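Local structure of transcriptional regulator (NtrC family) (Aquifex aeolicus, 3DZD) at residues A[221-226]-A[261-266]; A[183-188]-A[215-220]; A[325-330]-A[363-368]; A[139-144]-A[294-299]. The protein probably activates sigma54-dependent transcription by coupling a regulatory receiver domain to a AAA+ ATPase, captured here in its inactive state with ADP bound. All coordinates share one frame; numbering follows the deposited sequence.

The receiver domain at the N terminus holds none of the four contacts. Contact 4 opens first, at helix 136-149, and closes only at 294-299, so it spans most of the AAA+ ATPase core. Within that span, contact 2 joins strand 182-186 to helix 217-220. Contact 1 begins at the next residue and sets strand 225-229 against 265-270. Contacts 2 and 1 thus run in series and touch, with centres 10 Å apart, while contact 4 encloses both and closes at the other margin of the same parallel sheet. Contact 3 follows, closing 325-330 onto 363-368 in the lid, and no pair of loops crosses.

Contact 1 of 4, residues A[221-226]-A[261-266]; sequences ADQGTL and EVDIRV
Arg265 gives the best thread through this pairing of two parallel strands. Its CB lies beside Thr225 OG1 (4.0 Å), on the sheet face that the two residues share. From there CG stands anti to the backbone N (chi1 -155°), and a bend at chi2 (-85°) carries the chain away from segment 221-226. At the tip, NE binds the carbonyl of Ala153, NH2 that of Ile148 and NH1 that of Ala149, so the buried guanidinium is gripped mainly by backbone oxygens. NH1 also donates to a water in the plane of the group, 3.1 Å away, and this water lies 2.8 Å from Thr225 OG1, a hydroxyl that pairs with His173 as well.

The backbone ladder supplies the framework. Arg265 N points straight at Gly224 O (3.1 Å, 179° at the hydrogen), and Arg265 O receives Leu226 N at 2.9 Å, the alternating pattern of parallel strands. Just upstream, the type II turn from Ala221 to Gly224 presents Gln223 N to Asp263 O (2.7 Å). Asp222 OD1 adds a weak bond from Asp263 N, while the carboxylate of Asp263 is held by salt bridges to Lys152 and Arg178. Ile264 CG2 packs against Ala221 CB at 3.5 Å.

Strands 225-229 and 265-270 are thereby joined inside the five-stranded parallel sheet of the ATPase core, with 182-186 flanking the first and 155-158 the second. Leu226 and Ile264 face helix 217-220, and Tyr119 of the second subunit makes a weak hydrogen bond to Asp222.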
loop_
_atom_site.group_PDB
_atom_site.type_symbol
_atom_site.label_atom_id
_atom_site.label_comp_id
_atom_site.label_asym_id
_atom_site.label_seq_id
_atom_site.Cartn_x
_atom_site.Cartn_y
_atom_site.Cartn_z
ATOM N N ALA A 221 -10.087 5.120 -6.442
ATOM C CA ALA A 221 -9.542 6.450 -6.205
ATOM C C ALA A 221 -10.398 7.261 -5.239
ATOM O O ALA A 221 -10.108 8.421 -4.972
ATOM C CB ALA A 221 -9.371 7.189 -7.520
ATOM N N ASP A 222 -11.450 6.638 -4.718
ATOM C CA ASP A 222 -12.337 7.283 -3.757
ATOM C C ASP A 222 -11.549 8.032 -2.688
ATOM O O ASP A 222 -10.646 7.482 -2.055
ATOM C CB ASP A 222 -13.256 6.249 -3.105
ATOM C CG ASP A 222 -14.501 6.874 -2.479
ATOM O OD1 ASP A 222 -14.840 8.038 -2.798
ATOM O OD2 ASP A 222 -15.148 6.184 -1.669
ATOM N N GLN A 223 -11.898 9.300 -2.511
ATOM C CA GLN A 223 -11.221 10.195 -1.569
ATOM C C GLN A 223 -9.732 10.368 -1.854
ATOM O O GLN A 223 -8.992 10.882 -1.021
ATOM C CB GLN A 223 -11.441 9.748 -0.125
ATOM C CG GLN A 223 -12.912 9.652 0.265
ATOM C CD GLN A 223 -13.116 9.656 1.770
ATOM O OE1 GLN A 223 -12.973 10.692 2.428
ATOM N NE2 GLN A 223 -13.455 8.497 2.324
ATOM N N GLY A 224 -9.304 9.947 -3.039
ATOM C CA GLY A 224 -7.935 10.140 -3.468
ATOM C C GLY A 224 -7.827 10.872 -4.795
ATOM O O GLY A 224 -8.641 11.733 -5.126
ATOM N N THR A 225 -6.817 10.510 -5.566
ATOM C CA THR A 225 -6.514 11.209 -6.804
ATOM C C THR A 225 -6.383 10.190 -7.909
ATOM O O THR A 225 -5.633 9.225 -7.790
ATOM C CB THR A 225 -5.202 12.004 -6.691
ATOM O OG1 THR A 225 -5.352 13.032 -5.703
ATOM C CG2 THR A 225 -4.827 12.635 -8.029
ATOM N N LEU A 226 -7.144 10.395 -8.971
ATOM C CA LEU A 226 -7.070 9.546 -10.148
ATOM C C LEU A 226 -6.213 10.259 -11.190
ATOM O O LEU A 226 -6.560 11.358 -11.616
ATOM C CB LEU A 226 -8.475 9.311 -10.701
ATOM C CG LEU A 226 -8.601 8.379 -11.899
ATOM C CD1 LEU A 226 -8.387 6.940 -11.465
ATOM C CD2 LEU A 226 -9.960 8.551 -12.559
ATOM N N GLU A 261 -21.286 6.304 -6.027
ATOM C CA GLU A 261 -20.824 7.677 -5.899
ATOM C C GLU A 261 -19.337 7.697 -5.591
ATOM O O GLU A 261 -18.887 7.012 -4.673
ATOM C CB GLU A 261 -21.576 8.382 -4.776
ATOM C CG GLU A 261 -23.061 8.503 -5.008
ATOM C CD GLU A 261 -23.688 9.563 -4.135
ATOM O OE1 GLU A 261 -23.165 9.797 -3.022
ATOM O OE2 GLU A 261 -24.697 10.162 -4.563
ATOM N N VAL A 262 -18.573 8.467 -6.360
ATOM C CA VAL A 262 -17.156 8.631 -6.065
ATOM C C VAL A 262 -16.774 10.056 -5.726
ATOM O O VAL A 262 -17.492 11.011 -6.018
ATOM C CB VAL A 262 -16.236 8.130 -7.195
ATOM C CG1 VAL A 262 -15.406 6.936 -6.718
ATOM C CG2 VAL A 262 -17.039 7.805 -8.444
ATOM N N ASP A 263 -15.627 10.184 -5.087
ATOM C CA ASP A 263 -15.105 11.482 -4.735
ATOM C C ASP A 263 -13.633 11.466 -5.113
ATOM O O ASP A 263 -12.793 11.020 -4.341
ATOM C CB ASP A 263 -15.302 11.734 -3.242
ATOM C CG ASP A 263 -14.521 12.928 -2.738
ATOM O OD1 ASP A 263 -14.658 14.037 -3.302
ATOM O OD2 ASP A 263 -13.769 12.751 -1.758
ATOM N N ILE A 264 -13.329 11.922 -6.321
ATOM C CA ILE A 264 -11.966 11.877 -6.817
ATOM C C ILE A 264 -11.501 13.242 -7.265
ATOM O O ILE A 264 -12.273 14.031 -7.795
ATOM C CB ILE A 264 -11.841 10.925 -8.010
ATOM C CG1 ILE A 264 -12.909 11.252 -9.051
ATOM C CG2 ILE A 264 -11.974 9.477 -7.562
ATOM C CD1 ILE A 264 -13.245 10.091 -9.955
ATOM N N ARG A 265 -10.230 13.521 -7.025
ATOM C CA ARG A 265 -9.563 14.647 -7.654
ATOM C C ARG A 265 -8.891 14.104 -8.907
ATOM O O ARG A 265 -8.092 13.172 -8.841
ATOM C CB ARG A 265 -8.534 15.250 -6.707
ATOM C CG ARG A 265 -8.234 16.703 -6.970
ATOM C CD ARG A 265 -7.167 16.873 -8.046
ATOM N NE ARG A 265 -6.930 18.293 -8.292
ATOM C CZ ARG A 265 -6.225 19.077 -7.483
ATOM N NH1 ARG A 265 -5.684 18.575 -6.379
ATOM N NH2 ARG A 265 -6.074 20.363 -7.772
ATOM N N VAL A 266 -9.238 14.674 -10.051
ATOM C CA VAL A 266 -8.761 14.173 -11.327
ATOM C C VAL A 266 -7.543 14.932 -11.821
ATOM O O VAL A 266 -7.581 16.156 -11.984
ATOM C CB VAL A 266 -9.853 14.271 -12.395
ATOM C CG1 VAL A 266 -9.320 13.786 -13.736
ATOM C CG2 VAL A 266 -11.073 13.470 -11.963
HETATM O O HOH W 1 -5.284 15.726 -5.148
#

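Contact 2 of 4, residues A[183-188]-A[215-220]; sequences VDLNCA and KGKLEL
Van der Waals contact carries most of this junction, with Val183 divided between two residues of a short helix. Its CG1, anti to the backbone N, presses on the aliphatic chain of Lys217, 3.4 Å from CD and 3.6 Å from CB. CG2 meets Leu220, at 3.5 Å from O and 3.9 Å from CB. An alanine in place of Val183 would lack both methyls and would probably loosen the seat of Lys217 and Leu220 on the strand.

Strand 182-186 is an outermost strand of the AAA+ sheet within the chain, and helix 217-220, with Gly216 at its N-cap, lies over its beginning. Between them the chain runs out through the GAFTGA sequence, the element by which activators of this family engage sigma54.

Polar contact is sparser. A bend at chi2 (-86°) turns the Lys217 chain along the strand, where NZ makes a weak hydrogen bond to Asp184 O (3.4 Å). The ammonium is 4.9 Å from Asp184 OD1, too far for an ion pair, yet its charge may temper the repulsion between Asp184 and nearby Glu166. At the strand's end, Asn186 OD1 accepts from Ala188 N (3.0 Å) in an Asx turn and also from Ser189 N.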
loop_
_atom_site.group_PDB
_atom_site.type_symbol
_atom_site.label_atom_id
_atom_site.label_comp_id
_atom_site.label_asym_id
_atom_site.label_seq_id
_atom_site.Cartn_x
_atom_site.Cartn_y
_atom_site.Cartn_z
ATOM N N VAL A 183 -4.342 6.584 -7.744
ATOM C CA VAL A 183 -4.614 5.570 -8.749
ATOM C C VAL A 183 -4.184 6.100 -10.116
ATOM O O VAL A 183 -4.711 7.102 -10.590
ATOM C CB VAL A 183 -6.119 5.246 -8.777
ATOM C CG1 VAL A 183 -6.434 4.210 -9.834
ATOM C CG2 VAL A 183 -6.576 4.776 -7.415
ATOM N N ASP A 184 -3.212 5.465 -10.756
ATOM C CA ASP A 184 -2.868 5.911 -12.100
ATOM C C ASP A 184 -3.338 4.942 -13.178
ATOM O O ASP A 184 -3.197 3.728 -13.056
ATOM C CB ASP A 184 -1.385 6.270 -12.235
ATOM C CG ASP A 184 -0.469 5.068 -12.153
ATOM O OD1 ASP A 184 -0.970 3.925 -12.127
ATOM O OD2 ASP A 184 0.766 5.279 -12.116
ATOM N N LEU A 185 -3.945 5.502 -14.215
ATOM C CA LEU A 185 -4.378 4.724 -15.364
ATOM C C LEU A 185 -3.680 5.226 -16.625
ATOM O O LEU A 185 -3.742 6.416 -16.954
ATOM C CB LEU A 185 -5.893 4.819 -15.535
ATOM C CG LEU A 185 -6.425 4.137 -16.797
ATOM C CD1 LEU A 185 -5.883 2.705 -16.900
ATOM C CD2 LEU A 185 -7.943 4.140 -16.835
ATOM N N ASN A 186 -3.009 4.316 -17.320
ATOM C CA ASN A 186 -2.368 4.647 -18.582
ATOM C C ASN A 186 -3.335 4.363 -19.717
ATOM O O ASN A 186 -3.735 3.224 -19.925
ATOM C CB ASN A 186 -1.092 3.832 -18.758
ATOM C CG ASN A 186 -0.228 4.335 -19.896
ATOM O OD1 ASN A 186 -0.728 4.694 -20.966
ATOM N ND2 ASN A 186 1.082 4.356 -19.673
ATOM N N CYS A 187 -3.715 5.400 -20.448
ATOM C CA CYS A 187 -4.789 5.270 -21.419
ATOM C C CYS A 187 -4.295 4.796 -22.778
ATOM O O CYS A 187 -5.087 4.613 -23.703
ATOM C CB CYS A 187 -5.548 6.588 -21.546
ATOM S SG CYS A 187 -6.238 7.177 -19.972
ATOM N N ALA A 188 -2.988 4.592 -22.889
ATOM C CA ALA A 188 -2.398 4.119 -24.133
ATOM C C ALA A 188 -1.836 2.715 -23.957
ATOM O O ALA A 188 -2.129 1.821 -24.748
ATOM C CB ALA A 188 -1.318 5.071 -24.601
ATOM N N LYS A 215 -13.274 -4.150 -9.086
ATOM C CA LYS A 215 -13.483 -2.717 -8.889
ATOM C C LYS A 215 -12.726 -1.894 -9.934
ATOM O O LYS A 215 -11.567 -2.177 -10.248
ATOM C CB LYS A 215 -13.029 -2.298 -7.488
ATOM C CG LYS A 215 -13.312 -3.317 -6.407
ATOM C CD LYS A 215 -12.800 -2.857 -5.048
ATOM C CE LYS A 215 -13.817 -1.980 -4.329
ATOM N NZ LYS A 215 -13.649 -2.015 -2.844
ATOM N N GLY A 216 -13.380 -0.868 -10.463
ATOM C CA GLY A 216 -12.728 0.028 -11.399
ATOM C C GLY A 216 -11.828 1.022 -10.692
ATOM O O GLY A 216 -11.945 1.227 -9.481
ATOM N N LYS A 217 -10.925 1.634 -11.451
ATOM C CA LYS A 217 -10.022 2.647 -10.922
ATOM C C LYS A 217 -10.806 3.840 -10.368
ATOM O O LYS A 217 -10.406 4.450 -9.376
ATOM C CB LYS A 217 -9.064 3.129 -12.014
ATOM C CG LYS A 217 -8.329 2.025 -12.739
ATOM C CD LYS A 217 -7.063 1.611 -12.004
ATOM C CE LYS A 217 -6.013 1.065 -12.970
ATOM N NZ LYS A 217 -4.728 0.753 -12.288
ATOM N N LEU A 218 -11.912 4.189 -11.015
ATOM C CA LEU A 218 -12.746 5.275 -10.504
ATOM C C LEU A 218 -13.018 5.051 -9.018
ATOM O O LEU A 218 -12.807 5.936 -8.193
ATOM C CB LEU A 218 -14.064 5.368 -11.276
ATOM C CG LEU A 218 -14.001 6.055 -12.639
ATOM C CD1 LEU A 218 -15.179 5.663 -13.518
ATOM C CD2 LEU A 218 -13.945 7.554 -12.447
ATOM N N GLU A 219 -13.454 3.840 -8.696
ATOM C CA GLU A 219 -13.794 3.447 -7.338
ATOM C C GLU A 219 -12.577 3.340 -6.417
ATOM O O GLU A 219 -12.657 3.661 -5.231
ATOM C CB GLU A 219 -14.516 2.106 -7.394
ATOM C CG GLU A 219 -15.018 1.594 -6.076
ATOM C CD GLU A 219 -15.863 0.352 -6.256
ATOM O OE1 GLU A 219 -16.086 -0.037 -7.425
ATOM O OE2 GLU A 219 -16.304 -0.229 -5.240
ATOM N N LEU A 220 -11.456 2.880 -6.962
ATOM C CA LEU A 220 -10.236 2.715 -6.171
ATOM C C LEU A 220 -9.650 4.063 -5.767
ATOM O O LEU A 220 -8.823 4.148 -4.860
ATOM C CB LEU A 220 -9.193 1.913 -6.953
ATOM C CG LEU A 220 -9.474 0.416 -7.113
ATOM C CD1 LEU A 220 -8.750 -0.152 -8.317
ATOM C CD2 LEU A 220 -9.089 -0.331 -5.857
#

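Contact 3 of 4, residues A[325-330]-A[363-368]; sequences KNCFEL and GEVIKP
Two side chains adopt the crowded first torsion, in which the gamma atom sits between the backbone N and the carbonyl carbon: Cys327 (chi1 51°) and Glu329 (chi1 65°). The first setting sends SG to its disulfide with Cys361, and the second lays the Glu329 chain across Glu364. Val365 also places one branch, CG2, in the crowded position, and this methyl touches both Glu329 O (3.3 Å) and Leu330 CD2 (3.5 Å). Its CG1 reaches Cys327 CB at 4.1 Å, so Val365 also packs on the cysteine that forms the disulfide.

No hydrogen bond passes between the two segments. Their backbones instead meet through CA-H...O contacts, the shorter being Cys327 CA to Gly363 O at 3.2 Å. Two acceptors, Asn326 O and Gly363 O, come within 2.7 Å of each other, a strained approach in a contact whose covalent tie lies close by. The glutamates touch through their aliphatic parts, CG of Glu329 to CG of Glu364 at 3.4 Å. Their carboxylate planes are 75° apart, with Glu329 OE1 and Glu364 OE2 separated by 4.1 Å; if both are charged, their proximity would be unfavourable, and Glu364 is poorly ordered.

The pairing fastens the end of the modelled chain to a loop of the helical AAA+ lid. Segment 325-330 links helix 307-322, on which Leu330 packs through Ala312 and Leu316, to helix 332-339, whose Thr334 bonds to Val365 O. Segment 363-368 follows helix 346-359, and Lys325 reaches back to the carbonyls of Val358 and Ile359 at that helix's end.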
loop_
_atom_site.group_PDB
_atom_site.type_symbol
_atom_site.label_atom_id
_atom_site.label_comp_id
_atom_site.label_asym_id
_atom_site.label_seq_id
_atom_site.Cartn_x
_atom_site.Cartn_y
_atom_site.Cartn_z
ATOM N N LYS A 325 28.098 -0.389 -7.393
ATOM C CA LYS A 325 29.207 -0.010 -8.270
ATOM C C LYS A 325 30.035 1.128 -7.673
ATOM O O LYS A 325 29.592 1.813 -6.753
ATOM C CB LYS A 325 28.719 0.348 -9.682
ATOM C CG LYS A 325 27.978 -0.775 -10.410
ATOM C CD LYS A 325 28.748 -2.088 -10.359
ATOM C CE LYS A 325 28.180 -3.115 -11.329
ATOM N NZ LYS A 325 28.638 -2.812 -12.715
ATOM N N ASN A 326 31.238 1.321 -8.196
ATOM C CA ASN A 326 32.139 2.323 -7.648
ATOM C C ASN A 326 32.447 3.428 -8.655
ATOM O O ASN A 326 33.608 3.732 -8.930
ATOM C CB ASN A 326 33.427 1.661 -7.148
ATOM C CG ASN A 326 34.219 2.552 -6.203
ATOM O OD1 ASN A 326 33.942 3.747 -6.070
ATOM N ND2 ASN A 326 35.217 1.970 -5.544
ATOM N N CYS A 327 31.393 4.024 -9.200
ATOM C CA CYS A 327 31.520 5.103 -10.172
ATOM C C CYS A 327 30.586 6.237 -9.788
ATOM O O CYS A 327 29.420 6.259 -10.188
ATOM C CB CYS A 327 31.172 4.601 -11.571
ATOM S SG CYS A 327 29.583 3.737 -11.655
ATOM N N PHE A 328 31.101 7.184 -9.013
ATOM C CA PHE A 328 30.253 8.221 -8.443
ATOM C C PHE A 328 30.422 9.616 -9.030
ATOM O O PHE A 328 29.645 10.515 -8.710
ATOM C CB PHE A 328 30.391 8.249 -6.921
ATOM C CG PHE A 328 29.705 7.101 -6.247
ATOM C CD1 PHE A 328 28.354 7.168 -5.955
ATOM C CD2 PHE A 328 30.404 5.945 -5.936
ATOM C CE1 PHE A 328 27.713 6.118 -5.350
ATOM C CE2 PHE A 328 29.768 4.884 -5.327
ATOM C CZ PHE A 328 28.421 4.970 -5.033
ATOM N N GLU A 329 31.411 9.808 -9.893
ATOM C CA GLU A 329 31.555 11.112 -10.523
ATOM C C GLU A 329 31.403 11.042 -12.032
ATOM O O GLU A 329 31.838 10.082 -12.673
ATOM C CB GLU A 329 32.888 11.768 -10.157
ATOM C CG GLU A 329 34.105 11.028 -10.677
ATOM C CD GLU A 329 35.353 11.891 -10.687
ATOM O OE1 GLU A 329 36.245 11.659 -9.841
ATOM O OE2 GLU A 329 35.437 12.808 -11.535
ATOM N N LEU A 330 30.764 12.068 -12.582
ATOM C CA LEU A 330 30.707 12.271 -14.018
ATOM C C LEU A 330 31.923 13.070 -14.442
ATOM O O LEU A 330 32.212 14.119 -13.864
ATOM C CB LEU A 330 29.457 13.064 -14.398
ATOM C CG LEU A 330 28.103 12.423 -14.141
ATOM C CD1 LEU A 330 26.975 13.437 -14.360
ATOM C CD2 LEU A 330 27.946 11.194 -15.033
ATOM N N GLY A 363 35.521 2.743 -12.713
ATOM C CA GLY A 363 35.826 3.606 -11.584
ATOM C C GLY A 363 35.143 4.961 -11.687
ATOM O O GLY A 363 34.625 5.483 -10.700
ATOM N N GLU A 364 35.157 5.538 -12.887
ATOM C CA GLU A 364 34.474 6.802 -13.157
ATOM C C GLU A 364 33.910 6.793 -14.575
ATOM O O GLU A 364 34.521 6.234 -15.486
ATOM C CB GLU A 364 35.418 7.991 -12.974
ATOM C CG GLU A 364 35.870 8.228 -11.537
ATOM C CD GLU A 364 37.147 7.477 -11.178
ATOM O OE1 GLU A 364 37.463 6.468 -11.842
ATOM O OE2 GLU A 364 37.837 7.904 -10.227
ATOM N N VAL A 365 32.750 7.416 -14.761
ATOM C CA VAL A 365 32.029 7.304 -16.030
ATOM C C VAL A 365 32.406 8.360 -17.073
ATOM O O VAL A 365 32.319 9.564 -16.829
ATOM C CB VAL A 365 30.485 7.260 -15.828
ATOM C CG1 VAL A 365 30.058 5.907 -15.273
ATOM C CG2 VAL A 365 30.028 8.375 -14.911
ATOM N N ILE A 366 32.837 7.877 -18.236
ATOM C CA ILE A 366 33.132 8.723 -19.384
ATOM C C ILE A 366 32.161 8.350 -20.506
ATOM O O ILE A 366 31.350 7.437 -20.342
ATOM C CB ILE A 366 34.598 8.588 -19.834
ATOM C CG1 ILE A 366 35.514 8.502 -18.607
ATOM C CG2 ILE A 366 34.991 9.762 -20.723
ATOM C CD1 ILE A 366 36.966 8.195 -18.921
ATOM N N LYS A 367 32.246 9.032 -21.644
ATOM C CA LYS A 367 31.094 9.106 -22.542
ATOM C C LYS A 367 31.183 8.491 -23.944
ATOM O O LYS A 367 31.333 9.212 -24.928
ATOM C CB LYS A 367 30.667 10.565 -22.666
ATOM C CG LYS A 367 31.834 11.540 -22.662
ATOM C CD LYS A 367 32.877 11.151 -23.692
ATOM C CE LYS A 367 33.377 12.357 -24.464
ATOM N NZ LYS A 367 34.039 11.946 -25.737
ATOM N N PRO A 368 31.064 7.159 -24.046
ATOM C CA PRO A 368 30.824 6.600 -25.381
ATOM C C PRO A 368 29.378 6.834 -25.837
ATOM O O PRO A 368 29.086 7.834 -26.500
ATOM C CB PRO A 368 31.089 5.101 -25.184
ATOM C CG PRO A 368 31.957 5.024 -23.969
ATOM C CD PRO A 368 31.473 6.125 -23.082
#

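Contact 4 of 4, residues A[139-144]-A[294-299]; sequences LEIKRL and FQIYLP
Helix 136-149 of the AAA+ core lies against strand 294-297, an outermost strand of the parallel sheet within the chain. The axes of residues 139-144 of this helix and of strand 294-297 come within 9.8 Å and run nearly antiparallel, at 154°. Ile141 carries most of the contact. Its CG1 is anti to the carbonyl carbon, and CD1 at the tip meets three successive residues: Tyr297 O at 3.3 Å, Leu298 CD2 also at 3.3 Å, and Pro299 CD at 4.0 Å. Nearer the helix, CG1 and CG2 both rest on Ile296 CG2, each at 4.1 Å.

In P-loop ATPases of this kind the helix that follows the phosphate-binding loop packs against the sheet, and Ile296 also touches Val168 and Ile172 of that helix, 165-176. Leu298 contacts Lys165 and Val168 of the same helix, and its side chain is about 6 Å from the bound ADP. An alanine at Ile141 would lose CG1, CG2 and CD1, and would probably leave Leu298, near the nucleotide, and Pro299 less firmly held.

One turn further along the helix, Leu144 has CG anti to the backbone N, and its CD2 slides past Ile296 CG1 at 3.8 Å, the two side chains pointing in opposite directions.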
loop_
_atom_site.group_PDB
_atom_site.type_symbol
_atom_site.label_atom_id
_atom_site.label_comp_id
_atom_site.label_asym_id
_atom_site.label_seq_id
_atom_site.Cartn_x
_atom_site.Cartn_y
_atom_site.Cartn_z
ATOM N N LEU A 139 11.605 25.616 -11.145
ATOM C CA LEU A 139 11.334 26.234 -9.847
ATOM C C LEU A 139 9.950 26.889 -9.823
ATOM O O LEU A 139 9.270 26.886 -8.797
ATOM C CB LEU A 139 12.425 27.248 -9.486
ATOM C CG LEU A 139 13.809 26.601 -9.344
ATOM C CD1 LEU A 139 14.890 27.632 -9.069
ATOM C CD2 LEU A 139 13.781 25.514 -8.253
ATOM N N GLU A 140 9.538 27.437 -10.958
ATOM C CA GLU A 140 8.223 28.053 -11.088
ATOM C C GLU A 140 7.109 27.015 -10.891
ATOM O O GLU A 140 6.145 27.262 -10.173
ATOM C CB GLU A 140 8.120 28.728 -12.456
ATOM C CG GLU A 140 6.854 29.517 -12.708
ATOM C CD GLU A 140 6.814 30.100 -14.124
ATOM O OE1 GLU A 140 7.405 29.479 -15.047
ATOM O OE2 GLU A 140 6.195 31.182 -14.317
ATOM N N ILE A 141 7.261 25.850 -11.526
ATOM C CA ILE A 141 6.339 24.720 -11.347
ATOM C C ILE A 141 6.316 24.274 -9.874
ATOM O O ILE A 141 5.251 24.058 -9.292
ATOM C CB ILE A 141 6.711 23.531 -12.280
ATOM C CG1 ILE A 141 6.410 23.880 -13.742
ATOM C CG2 ILE A 141 5.997 22.245 -11.873
ATOM C CD1 ILE A 141 7.064 22.977 -14.756
ATOM N N LYS A 142 7.493 24.167 -9.266
ATOM C CA LYS A 142 7.586 23.730 -7.871
ATOM C C LYS A 142 6.855 24.649 -6.893
ATOM O O LYS A 142 6.318 24.178 -5.886
ATOM C CB LYS A 142 9.044 23.561 -7.447
ATOM C CG LYS A 142 9.726 22.360 -8.070
ATOM C CD LYS A 142 11.154 22.210 -7.572
ATOM C CE LYS A 142 11.756 20.902 -8.036
ATOM N NZ LYS A 142 13.247 20.920 -7.943
ATOM N N ARG A 143 6.826 25.948 -7.195
ATOM C CA ARG A 143 6.083 26.915 -6.385
ATOM C C ARG A 143 4.585 26.857 -6.668
ATOM O O ARG A 143 3.764 27.186 -5.812
ATOM C CB ARG A 143 6.584 28.340 -6.634
ATOM C CG ARG A 143 7.903 28.666 -5.953
ATOM C CD ARG A 143 8.312 30.129 -6.149
ATOM N NE ARG A 143 9.034 30.348 -7.402
ATOM C CZ ARG A 143 8.489 30.893 -8.485
ATOM N NH1 ARG A 143 7.215 31.276 -8.460
ATOM N NH2 ARG A 143 9.214 31.057 -9.586
ATOM N N LEU A 144 4.235 26.443 -7.879
ATOM C CA LEU A 144 2.845 26.435 -8.305
ATOM C C LEU A 144 2.085 25.246 -7.719
ATOM O O LEU A 144 0.922 25.365 -7.337
ATOM C CB LEU A 144 2.782 26.404 -9.831
ATOM C CG LEU A 144 1.415 26.195 -10.470
ATOM C CD1 LEU A 144 0.525 27.436 -10.272
ATOM C CD2 LEU A 144 1.571 25.840 -11.951
ATOM N N PHE A 294 -7.185 23.905 -13.998
ATOM C CA PHE A 294 -5.791 24.310 -13.825
ATOM C C PHE A 294 -4.904 23.585 -14.823
ATOM O O PHE A 294 -5.175 22.449 -15.197
ATOM C CB PHE A 294 -5.279 23.972 -12.428
ATOM C CG PHE A 294 -5.937 24.744 -11.339
ATOM C CD1 PHE A 294 -5.889 26.129 -11.330
ATOM C CD2 PHE A 294 -6.589 24.082 -10.306
ATOM C CE1 PHE A 294 -6.499 26.845 -10.318
ATOM C CE2 PHE A 294 -7.197 24.788 -9.290
ATOM C CZ PHE A 294 -7.157 26.173 -9.293
ATOM N N GLN A 295 -3.822 24.225 -15.233
ATOM C CA GLN A 295 -2.886 23.578 -16.135
ATOM C C GLN A 295 -1.461 23.773 -15.668
ATOM O O GLN A 295 -1.156 24.725 -14.956
ATOM C CB GLN A 295 -3.027 24.112 -17.557
ATOM C CG GLN A 295 -4.385 23.882 -18.172
ATOM C CD GLN A 295 -4.362 24.092 -19.664
ATOM O OE1 GLN A 295 -5.114 24.908 -20.201
ATOM N NE2 GLN A 295 -3.483 23.363 -20.351
ATOM N N ILE A 296 -0.593 22.852 -16.079
ATOM C CA ILE A 296 0.826 22.972 -15.838
ATOM C C ILE A 296 1.505 22.467 -17.088
ATOM O O ILE A 296 1.115 21.431 -17.636
ATOM C CB ILE A 296 1.288 22.095 -14.660
ATOM C CG1 ILE A 296 0.590 22.504 -13.369
ATOM C CG2 ILE A 296 2.809 22.150 -14.512
ATOM C CD1 ILE A 296 0.756 21.506 -12.241
ATOM N N TYR A 297 2.518 23.199 -17.533
ATOM C CA TYR A 297 3.322 22.797 -18.673
ATOM C C TYR A 297 4.721 22.408 -18.203
ATOM O O TYR A 297 5.408 23.217 -17.594
ATOM C CB TYR A 297 3.418 23.945 -19.684
ATOM C CG TYR A 297 4.355 23.642 -20.822
ATOM C CD1 TYR A 297 3.979 22.775 -21.834
ATOM C CD2 TYR A 297 5.615 24.207 -20.879
ATOM C CE1 TYR A 297 4.829 22.485 -22.871
ATOM C CE2 TYR A 297 6.470 23.934 -21.911
ATOM C CZ TYR A 297 6.077 23.071 -22.909
ATOM O OH TYR A 297 6.931 22.774 -23.947
ATOM N N LEU A 298 5.127 21.171 -18.467
ATOM C CA LEU A 298 6.498 20.742 -18.198
ATOM C C LEU A 298 7.333 20.858 -19.459
ATOM O O LEU A 298 7.043 20.205 -20.449
ATOM C CB LEU A 298 6.543 19.280 -17.732
ATOM C CG LEU A 298 5.697 18.904 -16.523
ATOM C CD1 LEU A 298 6.008 17.478 -16.056
ATOM C CD2 LEU A 298 5.917 19.913 -15.401
ATOM N N PRO A 299 8.390 21.671 -19.419
ATOM C CA PRO A 299 9.273 21.855 -20.583
ATOM C C PRO A 299 10.097 20.600 -20.901
ATOM O O PRO A 299 10.394 19.835 -19.990
ATOM C CB PRO A 299 10.230 22.969 -20.138
ATOM C CG PRO A 299 9.849 23.331 -18.743
ATOM C CD PRO A 299 8.894 22.336 -18.207
#